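Local structure of Mll3558 protein (Mesorhizobium loti, 3RD6) at residues A[24-27]-A[31-34]; A[60-63]-A[69-72]; A[75-80]-A[86-91]. The protein is of unknown function but belongs to the AHA1 family of the Bet v 1-like (START-type) superfamily, whose members commonly bind small hydrophobic ligands in an internal cavity. One frame throughout, in Å; residues are numbered along the deposited sequence.

Contact 1. Residues A[24-27]-A[31-34]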
ATOM      1  N   PHE A  24      20.542   5.362  -0.968  1.00 33.12           N
ATOM      2  CA  PHE A  24      19.278   5.961  -1.363  1.00 39.41           C
ATOM      3  C   PHE A  24      19.300   5.975  -2.871  1.00 41.24           C
ATOM      4  O   PHE A  24      18.408   5.452  -3.516  1.00 45.87           O
ATOM      5  CB  PHE A  24      19.166   7.399  -0.865  1.00 40.56           C
ATOM      6  CG  PHE A  24      17.867   8.073  -1.242  1.00 38.88           C
ATOM      7  CD1 PHE A  24      16.685   7.754  -0.577  1.00 40.69           C
ATOM      8  CD2 PHE A  24      17.829   9.032  -2.250  1.00 45.34           C
ATOM      9  CE1 PHE A  24      15.492   8.385  -0.905  1.00 34.49           C
ATOM     10  CE2 PHE A  24      16.636   9.667  -2.582  1.00 37.45           C
ATOM     11  CZ  PHE A  24      15.465   9.344  -1.908  1.00 31.30           C
ATOM     12  N   HIS A  25      20.350   6.570  -3.419  1.00 37.92           N
ATOM     13  CA  HIS A  25      20.533   6.678  -4.858  1.00 37.02           C
ATOM     14  C   HIS A  25      20.184   5.383  -5.573  1.00 46.15           C
ATOM     15  O   HIS A  25      19.463   5.388  -6.570  1.00 44.54           O
ATOM     16  CB  HIS A  25      21.987   7.046  -5.170  1.00 29.25           C
ATOM     17  CG  HIS A  25      22.244   7.297  -6.621  1.00 44.06           C
ATOM     18  ND1 HIS A  25      21.756   8.403  -7.283  1.00 53.38           N
ATOM     19  CD2 HIS A  25      22.895   6.559  -7.552  1.00 36.37           C
ATOM     20  CE1 HIS A  25      22.090   8.333  -8.559  1.00 46.58           C
ATOM     21  NE2 HIS A  25      22.782   7.222  -8.748  1.00 58.39           N
ATOM     22  N   ALA A  26      20.694   4.271  -5.058  1.00 39.88           N
ATOM     23  CA  ALA A  26      20.448   2.958  -5.662  1.00 52.49           C
ATOM     24  C   ALA A  26      18.960   2.609  -5.771  1.00 48.68           C
ATOM     25  O   ALA A  26      18.585   1.647  -6.449  1.00 50.77           O
ATOM     26  CB  ALA A  26      21.182   1.875  -4.868  1.00 54.02           C
ATOM     27  N   PHE A  27      18.119   3.382  -5.096  1.00 49.76           N
ATOM     28  CA  PHE A  27      16.685   3.149  -5.131  1.00 45.21           C
ATOM     29  C   PHE A  27      15.976   4.169  -6.003  1.00 45.04           C
ATOM     30  O   PHE A  27      14.993   3.857  -6.669  1.00 36.90           O
ATOM     31  CB  PHE A  27      16.076   3.241  -3.721  1.00 40.22           C
ATOM     32  CG  PHE A  27      16.300   2.037  -2.867  1.00 46.13           C
ATOM     33  CD1 PHE A  27      17.417   1.948  -2.043  1.00 44.67           C
ATOM     34  CD2 PHE A  27      15.372   1.003  -2.857  1.00 26.59           C
ATOM     35  CE1 PHE A  27      17.611   0.840  -1.212  1.00 48.46           C
ATOM     36  CE2 PHE A  27      15.555  -0.113  -2.029  1.00 47.17           C
ATOM     37  CZ  PHE A  27      16.678  -0.188  -1.206  1.00 48.92           C
ATOM     38  N   ALA A  31      18.358   3.952 -13.757  1.00 57.00           N
ATOM     39  CA  ALA A  31      19.440   3.123 -14.294  1.00 52.92           C
ATOM     40  C   ALA A  31      20.012   2.155 -13.248  1.00 54.92           C
ATOM     41  O   ALA A  31      20.041   0.936 -13.462  1.00 58.71           O
ATOM     42  CB  ALA A  31      20.547   4.009 -14.839  1.00 56.97           C
ATOM     43  N   THR A  32      20.475   2.698 -12.124  1.00 49.62           N
ATOM     44  CA  THR A  32      21.025   1.859 -11.078  1.00 41.94           C
ATOM     45  C   THR A  32      20.004   0.787 -10.704  1.00 44.67           C
ATOM     46  O   THR A  32      20.317  -0.407 -10.676  1.00 50.16           O
ATOM     47  CB  THR A  32      21.378   2.669  -9.819  1.00 47.51           C
ATOM     48  OG1 THR A  32      22.438   3.571 -10.118  1.00 42.99           O
ATOM     49  CG2 THR A  32      21.824   1.742  -8.695  1.00 47.01           C
ATOM     50  N   VAL A  33      18.778   1.220 -10.426  1.00 47.69           N
ATOM     51  CA  VAL A  33      17.725   0.293 -10.041  1.00 39.57           C
ATOM     52  C   VAL A  33      17.641  -0.882 -11.004  1.00 40.70           C
ATOM     53  O   VAL A  33      17.603  -2.035 -10.574  1.00 39.17           O
ATOM     54  CB  VAL A  33      16.341   1.006  -9.969  1.00 41.22           C
ATOM     55  CG1 VAL A  33      15.258   0.033  -9.577  1.00 39.87           C
ATOM     56  CG2 VAL A  33      16.392   2.127  -8.972  1.00 34.67           C
ATOM     57  N   ARG A  34      17.638  -0.588 -12.300  1.00 38.89           N
ATOM     58  CA  ARG A  34      17.522  -1.632 -13.324  1.00 47.87           C
ATOM     59  C   ARG A  34      18.652  -2.642 -13.362  1.00 52.11           C
ATOM     60  O   ARG A  34      18.658  -3.510 -14.221  1.00 69.22           O
ATOM     61  CB  ARG A  34      17.382  -1.020 -14.723  1.00 45.91           C
ATOM     62  CG  ARG A  34      16.085  -0.252 -14.956  1.00 53.49           C
ATOM     63  CD  ARG A  34      15.764  -0.153 -16.452  1.00 48.14           C
ATOM     64  NE  ARG A  34      15.735  -1.472 -17.077  1.00 48.50           N
ATOM     65  CZ  ARG A  34      15.032  -1.778 -18.161  1.00 46.97           C
ATOM     66  NH1 ARG A  34      14.281  -0.859 -18.762  1.00 42.48           N
ATOM     67  NH2 ARG A  34      15.072  -3.015 -18.638  1.00 57.48           N
TER
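The pair of short helices that follows the first strand in this Bet v 1-like fold, 20-28 and 30-36, meets here across the turn between them, with Ala-26 packed against Thr-32 and the backbone of Phe-27 against Val-33. The methyl CG2 of Thr-32 lies 3.5 Å from CA of Ala-26 and 3.9 Å from its CB, pressing on the helix where an alanine stands. The other branch of Thr-32, OG1, is turned to Asp-29 in the intervening turn and hydrogen-bonds to its OD2; NE2 of His-25 stays 3.9 Å from OG1, too far for a bond. Val-33 brings CG2 up to the end of helix 20-28, 3.2 Å from Phe-27 O and 3.4 Å from Ala-26 O. This methyl reaches the carbonyls because it stands anti to its own carbonyl carbon, while CG1 takes the position anti to the backbone N (chi1 180°). Ala-26 O is nevertheless satisfied, by NE1 of Trp-36, whose ring also meets that of Phe-27 edge-to-face, and Leu-145 of helix 131-148 packs on Ala-26 and Phe-27. A valine in place of Thr-32 would probably leave Asp-29 OD2 without its hydroxyl partner. No hydrogen bond joins the two segments directly, so they are held by van der Waals packing of methyl groups on Ala-26 and on backbone carbonyls, while Trp-36 ties the helices through Ala-26 O and Asp-29 ties Thr-32 to the turn.

Contact 2. Residues A[60-63]-A[69-72]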
ATOM      1  N   SER A  60       6.342  -3.172 -13.969  1.00 35.11           N
ATOM      2  CA  SER A  60       7.328  -4.138 -14.391  1.00 38.25           C
ATOM      3  C   SER A  60       6.649  -5.347 -14.989  1.00 41.57           C
ATOM      4  O   SER A  60       5.711  -5.885 -14.418  1.00 48.87           O
ATOM      5  CB  SER A  60       8.164  -4.584 -13.190  1.00 42.00           C
ATOM      6  OG  SER A  60       8.739  -3.490 -12.496  1.00 50.03           O
ATOM      7  N   ARG A  61       7.135  -5.787 -16.135  1.00 47.55           N
ATOM      8  CA  ARG A  61       6.575  -6.954 -16.784  1.00 39.41           C
ATOM      9  C   ARG A  61       7.678  -7.867 -17.293  1.00 36.60           C
ATOM     10  O   ARG A  61       8.455  -7.485 -18.161  1.00 36.21           O
ATOM     11  CB  ARG A  61       5.670  -6.517 -17.927  1.00 41.67           C
ATOM     12  CG  ARG A  61       4.468  -5.711 -17.467  1.00 42.39           C
ATOM     13  CD  ARG A  61       3.501  -5.479 -18.604  1.00 36.67           C
ATOM     14  NE  ARG A  61       4.190  -4.896 -19.749  1.00 57.48           N
ATOM     15  CZ  ARG A  61       4.195  -5.418 -20.971  1.00 57.22           C
ATOM     16  NH1 ARG A  61       3.542  -6.544 -21.218  1.00 35.10           N
ATOM     17  NH2 ARG A  61       4.858  -4.816 -21.951  1.00 62.48           N
ATOM     18  N   PHE A  62       7.754  -9.068 -16.732  1.00 30.41           N
ATOM     19  CA  PHE A  62       8.772 -10.042 -17.135  1.00 42.01           C
ATOM     20  C   PHE A  62       8.249 -11.460 -17.025  1.00 41.19           C
ATOM     21  O   PHE A  62       7.295 -11.728 -16.289  1.00 41.36           O
ATOM     22  CB  PHE A  62      10.028  -9.929 -16.272  1.00 43.08           C
ATOM     23  CG  PHE A  62       9.806 -10.262 -14.836  1.00 48.30           C
ATOM     24  CD1 PHE A  62       9.324  -9.309 -13.954  1.00 50.97           C
ATOM     25  CD2 PHE A  62      10.097 -11.531 -14.363  1.00 44.83           C
ATOM     26  CE1 PHE A  62       9.136  -9.621 -12.605  1.00 50.07           C
ATOM     27  CE2 PHE A  62       9.916 -11.856 -13.026  1.00 42.64           C
ATOM     28  CZ  PHE A  62       9.430 -10.891 -12.136  1.00 46.36           C
ATOM     29  N   SER A  63       8.884 -12.369 -17.762  1.00 48.83           N
ATOM     30  CA  SER A  63       8.506 -13.784 -17.769  1.00 47.64           C
ATOM     31  C   SER A  63       9.717 -14.641 -18.093  1.00 45.21           C
ATOM     32  O   SER A  63      10.628 -14.178 -18.773  1.00 42.72           O
ATOM     33  CB  SER A  63       7.402 -14.016 -18.804  1.00 49.45           C
ATOM     34  OG  SER A  63       7.716 -13.421 -20.058  1.00 45.98           O
ATOM     35  N   GLU A  69       3.567 -14.095 -17.620  1.00 42.21           N
ATOM     36  CA  GLU A  69       4.190 -12.812 -17.370  1.00 39.72           C
ATOM     37  C   GLU A  69       3.905 -12.361 -15.950  1.00 42.67           C
ATOM     38  O   GLU A  69       2.743 -12.271 -15.539  1.00 39.51           O
ATOM     39  CB  GLU A  69       3.630 -11.755 -18.311  1.00 38.47           C
ATOM     40  CG  GLU A  69       4.192 -10.370 -18.056  1.00 48.97           C
ATOM     41  CD  GLU A  69       3.498  -9.307 -18.872  1.00 44.94           C
ATOM     42  OE1 GLU A  69       2.474  -8.761 -18.393  1.00 50.58           O
ATOM     43  OE2 GLU A  69       3.973  -9.027 -19.996  1.00 51.68           O
ATOM     44  N   VAL A  70       4.962 -12.085 -15.201  1.00 40.92           N
ATOM     45  CA  VAL A  70       4.807 -11.589 -13.851  1.00 40.47           C
ATOM     46  C   VAL A  70       4.716 -10.057 -13.943  1.00 32.26           C
ATOM     47  O   VAL A  70       5.596  -9.405 -14.510  1.00 38.44           O
ATOM     48  CB  VAL A  70       5.998 -11.986 -12.978  1.00 36.58           C
ATOM     49  CG1 VAL A  70       5.895 -11.307 -11.633  1.00 36.33           C
ATOM     50  CG2 VAL A  70       6.020 -13.468 -12.800  1.00 33.34           C
ATOM     51  N   ARG A  71       3.633  -9.487 -13.418  1.00 33.96           N
ATOM     52  CA  ARG A  71       3.453  -8.040 -13.447  1.00 34.71           C
ATOM     53  C   ARG A  71       3.403  -7.440 -12.056  1.00 37.83           C
ATOM     54  O   ARG A  71       2.661  -7.899 -11.194  1.00 43.03           O
ATOM     55  CB  ARG A  71       2.178  -7.650 -14.193  1.00 31.59           C
ATOM     56  CG  ARG A  71       1.932  -6.151 -14.159  1.00 36.57           C
ATOM     57  CD  ARG A  71       0.844  -5.689 -15.091  1.00 39.08           C
ATOM     58  NE  ARG A  71       0.789  -4.230 -15.153  1.00 41.26           N
ATOM     59  CZ  ARG A  71       0.203  -3.535 -16.127  1.00 39.64           C
ATOM     60  NH1 ARG A  71      -0.392  -4.169 -17.134  1.00 38.90           N
ATOM     61  NH2 ARG A  71       0.235  -2.203 -16.111  1.00 34.10           N
ATOM     62  N   LEU A  72       4.199  -6.401 -11.841  1.00 38.47           N
ATOM     63  CA  LEU A  72       4.242  -5.716 -10.560  1.00 27.00           C
ATOM     64  C   LEU A  72       3.898  -4.248 -10.773  1.00 32.59           C
ATOM     65  O   LEU A  72       4.579  -3.561 -11.500  1.00 30.36           O
ATOM     66  CB  LEU A  72       5.641  -5.867  -9.967  1.00 30.26           C
ATOM     67  CG  LEU A  72       6.008  -5.270  -8.608  1.00 46.94           C
ATOM     68  CD1 LEU A  72       7.299  -5.932  -8.146  1.00 42.05           C
ATOM     69  CD2 LEU A  72       6.179  -3.750  -8.687  1.00 47.35           C
TER
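Ser-60 pairs with Leu-72 in an antiparallel, hydrogen-bonded pair: its N donates to Leu-72 O at 3.1 Å, and Leu-72 N returns a bond of 3.0 Å to Ser-60 O. The CB atoms of the two residues stand on the same face of the sheet, which Phe-62 and Val-70 share further along. Arg-61 comes next, in a non-hydrogen-bonded pair with Arg-71, and both side chains rise on the other face. Rather than running straight out, the chain of Arg-61 bends at chi3 (-53°), and NH1 forms a salt bridge of 2.8 Å with Glu-69 OE2. The guanidinium and carboxylate planes stand 79° apart, so this is a single-atom contact and not a two-pronged one. The aliphatic part of Arg-61 also lies against the carboxylate, CD being 3.4 Å from Glu-69 OE1. NE of Arg-61 makes a second salt bridge, to Glu-47, so its guanidinium probably shares its charge between two acids; Arg-71 instead turns to Asp-73. Phe-62 closes the ladder with Val-70, its N donating to Val-70 O and its O receiving Val-70 N. Its ring, with CG between the backbone N and the carbonyl carbon (chi1 64°), leans over the neighbouring strand, and Val-70 CB sits over one face in a CH-pi contact, 3.9 Å from the centroid. Ser-63 adds CB against Glu-69 CA, 3.7 Å away. This hairpin of 57-62 and 70-80 lies between strand 47-50, bonded to Arg-61 through the backbone of Glu-47, and strand 84-93, where Ile-93 packs on Val-70 while Tyr-89 and Met-91 pack on Leu-72.

Contact 3. Residues A[75-80]-A[86-91]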
ATOM      1  N   GLN A  75       3.062   2.190  -6.591  1.00 25.19           N
ATOM      2  CA  GLN A  75       2.890   3.644  -6.564  1.00 16.91           C
ATOM      3  C   GLN A  75       3.610   4.207  -5.345  1.00 18.17           C
ATOM      4  O   GLN A  75       3.471   3.674  -4.252  1.00 25.68           O
ATOM      5  CB  GLN A  75       1.419   4.044  -6.491  1.00 27.11           C
ATOM      6  CG  GLN A  75       1.197   5.474  -6.998  1.00 39.15           C
ATOM      7  CD  GLN A  75      -0.159   6.072  -6.637  1.00 36.48           C
ATOM      8  OE1 GLN A  75      -0.441   6.355  -5.466  1.00 41.53           O
ATOM      9  NE2 GLN A  75      -1.005   6.277  -7.655  1.00 35.54           N
ATOM     10  N   PHE A  76       4.388   5.270  -5.530  1.00 23.33           N
ATOM     11  CA  PHE A  76       5.122   5.855  -4.422  1.00 23.03           C
ATOM     12  C   PHE A  76       4.185   6.647  -3.545  1.00 24.31           C
ATOM     13  O   PHE A  76       3.390   7.438  -4.031  1.00 22.69           O
ATOM     14  CB  PHE A  76       6.301   6.704  -4.952  1.00 12.23           C
ATOM     15  CG  PHE A  76       7.394   5.882  -5.521  1.00 24.75           C
ATOM     16  CD1 PHE A  76       8.199   5.124  -4.683  1.00 18.01           C
ATOM     17  CD2 PHE A  76       7.538   5.746  -6.889  1.00 16.44           C
ATOM     18  CE1 PHE A  76       9.128   4.228  -5.199  1.00 30.76           C
ATOM     19  CE2 PHE A  76       8.471   4.843  -7.423  1.00 21.63           C
ATOM     20  CZ  PHE A  76       9.260   4.083  -6.589  1.00 20.66           C
ATOM     21  N   GLN A  77       4.281   6.403  -2.243  1.00 21.67           N
ATOM     22  CA  GLN A  77       3.417   7.053  -1.252  1.00 23.20           C
ATOM     23  C   GLN A  77       4.130   8.138  -0.454  1.00 21.21           C
ATOM     24  O   GLN A  77       3.508   9.089   0.034  1.00 34.80           O
ATOM     25  CB  GLN A  77       2.856   6.016  -0.236  1.00 25.64           C
ATOM     26  CG  GLN A  77       2.070   4.836  -0.806  1.00 20.51           C
ATOM     27  CD  GLN A  77       0.805   5.251  -1.506  1.00 32.97           C
ATOM     28  OE1 GLN A  77       0.085   6.128  -1.027  1.00 30.80           O
ATOM     29  NE2 GLN A  77       0.508   4.608  -2.638  1.00 26.05           N
ATOM     30  N   ASP A  78       5.430   7.959  -0.265  1.00 26.38           N
ATOM     31  CA  ASP A  78       6.196   8.924   0.512  1.00 22.67           C
ATOM     32  C   ASP A  78       7.687   8.770   0.281  1.00 26.56           C
ATOM     33  O   ASP A  78       8.200   7.651   0.204  1.00 22.92           O
ATOM     34  CB  ASP A  78       5.884   8.765   2.003  1.00 17.32           C
ATOM     35  CG  ASP A  78       6.666   9.743   2.879  1.00 37.32           C
ATOM     36  OD1 ASP A  78       7.625   9.319   3.560  1.00 31.50           O
ATOM     37  OD2 ASP A  78       6.329  10.946   2.883  1.00 29.62           O
ATOM     38  N   ILE A  79       8.362   9.914   0.158  1.00 28.24           N
ATOM     39  CA  ILE A  79       9.803   9.974  -0.065  1.00 34.23           C
ATOM     40  C   ILE A  79      10.442  11.061   0.808  1.00 39.97           C
ATOM     41  O   ILE A  79      10.021  12.219   0.787  1.00 43.93           O
ATOM     42  CB  ILE A  79      10.152  10.297  -1.555  1.00 28.10           C
ATOM     43  CG1 ILE A  79       9.597   9.225  -2.500  1.00 32.79           C
ATOM     44  CG2 ILE A  79      11.659  10.415  -1.716  1.00 35.85           C
ATOM     45  CD1 ILE A  79       9.862   9.502  -3.985  1.00 30.89           C
ATOM     46  N   VAL A  80      11.440  10.671   1.592  1.00 41.77           N
ATOM     47  CA  VAL A  80      12.182  11.590   2.440  1.00 42.10           C
ATOM     48  C   VAL A  80      13.621  11.326   1.999  1.00 37.17           C
ATOM     49  O   VAL A  80      14.185  10.262   2.292  1.00 38.97           O
ATOM     50  CB  VAL A  80      12.018  11.245   3.928  1.00 47.92           C
ATOM     51  CG1 VAL A  80      12.648  12.336   4.776  1.00 41.80           C
ATOM     52  CG2 VAL A  80      10.545  11.092   4.269  1.00 42.32           C
ATOM     53  N   VAL A  86       8.550   4.900   0.773  1.00 24.54           N
ATOM     54  CA  VAL A  86       7.329   4.146   1.003  1.00 27.95           C
ATOM     55  C   VAL A  86       6.493   4.034  -0.258  1.00 30.38           C
ATOM     56  O   VAL A  86       6.183   5.020  -0.921  1.00 35.00           O
ATOM     57  CB  VAL A  86       6.440   4.778   2.104  1.00 24.05           C
ATOM     58  CG1 VAL A  86       5.189   3.941   2.298  1.00 25.22           C
ATOM     59  CG2 VAL A  86       7.204   4.892   3.435  1.00 19.18           C
ATOM     60  N   PHE A  87       6.146   2.804  -0.592  1.00 26.26           N
ATOM     61  CA  PHE A  87       5.321   2.549  -1.751  1.00 27.61           C
ATOM     62  C   PHE A  87       4.477   1.302  -1.502  1.00 20.37           C
ATOM     63  O   PHE A  87       4.823   0.436  -0.709  1.00 33.82           O
ATOM     64  CB  PHE A  87       6.172   2.365  -3.026  1.00 27.01           C
ATOM     65  CG  PHE A  87       7.033   1.118  -3.025  1.00 24.33           C
ATOM     66  CD1 PHE A  87       8.321   1.147  -2.537  1.00 23.26           C
ATOM     67  CD2 PHE A  87       6.551  -0.082  -3.556  1.00 28.33           C
ATOM     68  CE1 PHE A  87       9.106   0.009  -2.583  1.00 18.20           C
ATOM     69  CE2 PHE A  87       7.343  -1.227  -3.604  1.00 18.24           C
ATOM     70  CZ  PHE A  87       8.614  -1.178  -3.120  1.00 23.44           C
ATOM     71  N   SER A  88       3.342   1.255  -2.172  1.00 20.75           N
ATOM     72  CA  SER A  88       2.427   0.137  -2.107  1.00 25.28           C
ATOM     73  C   SER A  88       2.598  -0.500  -3.479  1.00 22.02           C
ATOM     74  O   SER A  88       3.159   0.117  -4.387  1.00 25.10           O
ATOM     75  CB  SER A  88       0.989   0.635  -1.966  1.00 24.18           C
ATOM     76  OG  SER A  88       0.605   1.436  -3.073  1.00 25.84           O
ATOM     77  N   TYR A  89       2.124  -1.726  -3.631  1.00 25.36           N
ATOM     78  CA  TYR A  89       2.234  -2.389  -4.917  1.00 29.60           C
ATOM     79  C   TYR A  89       1.412  -3.640  -4.914  1.00 33.76           C
ATOM     80  O   TYR A  89       1.035  -4.135  -3.870  1.00 26.14           O
ATOM     81  CB  TYR A  89       3.698  -2.711  -5.261  1.00 27.41           C
ATOM     82  CG  TYR A  89       4.286  -3.912  -4.568  1.00 30.10           C
ATOM     83  CD1 TYR A  89       4.188  -5.179  -5.135  1.00 32.80           C
ATOM     84  CD2 TYR A  89       4.949  -3.785  -3.350  1.00 34.85           C
ATOM     85  CE1 TYR A  89       4.739  -6.289  -4.507  1.00 31.42           C
ATOM     86  CE2 TYR A  89       5.501  -4.891  -2.718  1.00 33.93           C
ATOM     87  CZ  TYR A  89       5.390  -6.140  -3.300  1.00 30.13           C
ATOM     88  OH  TYR A  89       5.914  -7.259  -2.698  1.00 31.42           O
ATOM     89  N   ARG A  90       1.094  -4.119  -6.104  1.00 31.43           N
ATOM     90  CA  ARG A  90       0.331  -5.346  -6.255  1.00 30.57           C
ATOM     91  C   ARG A  90       1.069  -6.183  -7.288  1.00 34.42           C
ATOM     92  O   ARG A  90       1.657  -5.661  -8.235  1.00 26.85           O
ATOM     93  CB  ARG A  90      -1.093  -5.065  -6.721  1.00 35.60           C
ATOM     94  CG  ARG A  90      -1.197  -4.375  -8.059  1.00 34.04           C
ATOM     95  CD  ARG A  90      -2.658  -4.236  -8.440  1.00 30.26           C
ATOM     96  NE  ARG A  90      -2.883  -3.409  -9.616  1.00 19.94           N
ATOM     97  CZ  ARG A  90      -2.558  -2.132  -9.714  1.00 29.52           C
ATOM     98  NH1 ARG A  90      -1.981  -1.509  -8.705  1.00 33.89           N
ATOM     99  NH2 ARG A  90      -2.823  -1.486 -10.828  1.00 22.72           N
ATOM    100  N   MET A  91       1.053  -7.487  -7.081  1.00 29.71           N
ATOM    101  CA  MET A  91       1.735  -8.396  -7.969  1.00 31.43           C
ATOM    102  C   MET A  91       0.752  -9.415  -8.507  1.00 36.85           C
ATOM    103  O   MET A  91      -0.214  -9.794  -7.827  1.00 33.09           O
ATOM    104  CB  MET A  91       2.857  -9.100  -7.207  1.00 33.55           C
ATOM    105  CG  MET A  91       3.957  -9.658  -8.072  1.00 33.99           C
ATOM    106  SD  MET A  91       5.120 -10.573  -7.113  1.00 32.18           S
ATOM    107  CE  MET A  91       6.058  -9.254  -6.425  1.00 24.00           C
TER
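Phe-76 and Phe-87 lie side by side on one face of the sheet and point the same way, yet their rings are inclined to each other by 65°, with centroids 5.9 Å apart. The nearest approach of the two side chains is from CD1 of Phe-76 to CB of Phe-87, 3.8 Å, so one ring rests against the root of the other. Their first torsions differ: CG of Phe-76 is anti to its carbonyl carbon (chi1 -71°), whereas CG of Phe-87 sits between the backbone N and the carbonyl carbon (chi1 67°), which carries the second ring away from strand 70-80. The ring of Phe-52 meets Phe-76 edge-to-face, and Thr-103 and Ala-74 pack on Phe-87. Between these aromatics and the hairpin turn, the strands are interrupted by a classic beta bulge, in which Gln-77 and Asp-78 together face Val-86. Val-86 O accepts both amides, Gln-77 N at 2.7 Å and Asp-78 N at 3.1 Å, from the same face of its carbonyl plane, and Val-86 N answers to Asp-78 O. Beyond the phenylalanine pair, Gln-75 N and O bond to the O and N of Ser-88. On the face opposite the phenylalanines, Gln-77 CB lies 4.0 Å from Val-86 CG1, and the bend at chi2 turns NE2 back to Ser-88 OG, a weak bond of 3.2 Å. Asp-78 sets its CB alongside that of Val-86, 4.0 Å away, and directs OD1 to a salt bridge with Arg-84. Gln-75 and Gln-77 each accept, through OE1, a hydrogen bond from NH1 of Arg-90 of the second subunit, which places this face of the hairpin at the dimer interface.

In the fold
Following the chain from the N terminus, contact 1 comes first and closes the short turn between helices 20-28 and 30-36. Contact 2 then closes the loop between strands 57-62 and 70-80, and contact 3 the turn between 70-80 and 84-93; the three follow in series, none enclosing or crossing another. Strand 70-80 belongs to both hairpins, so contacts 2 and 3 form adjacent ladders of one antiparallel sheet, touching also where Arg-71 O meets CG of Met-91. Contact 1 joins this sheet through Phe-24, whose ring touches Ile-79 and Val-80 of contact 3. Contacts 1 and 2 do not touch; their nearest atoms are about 8 Å apart.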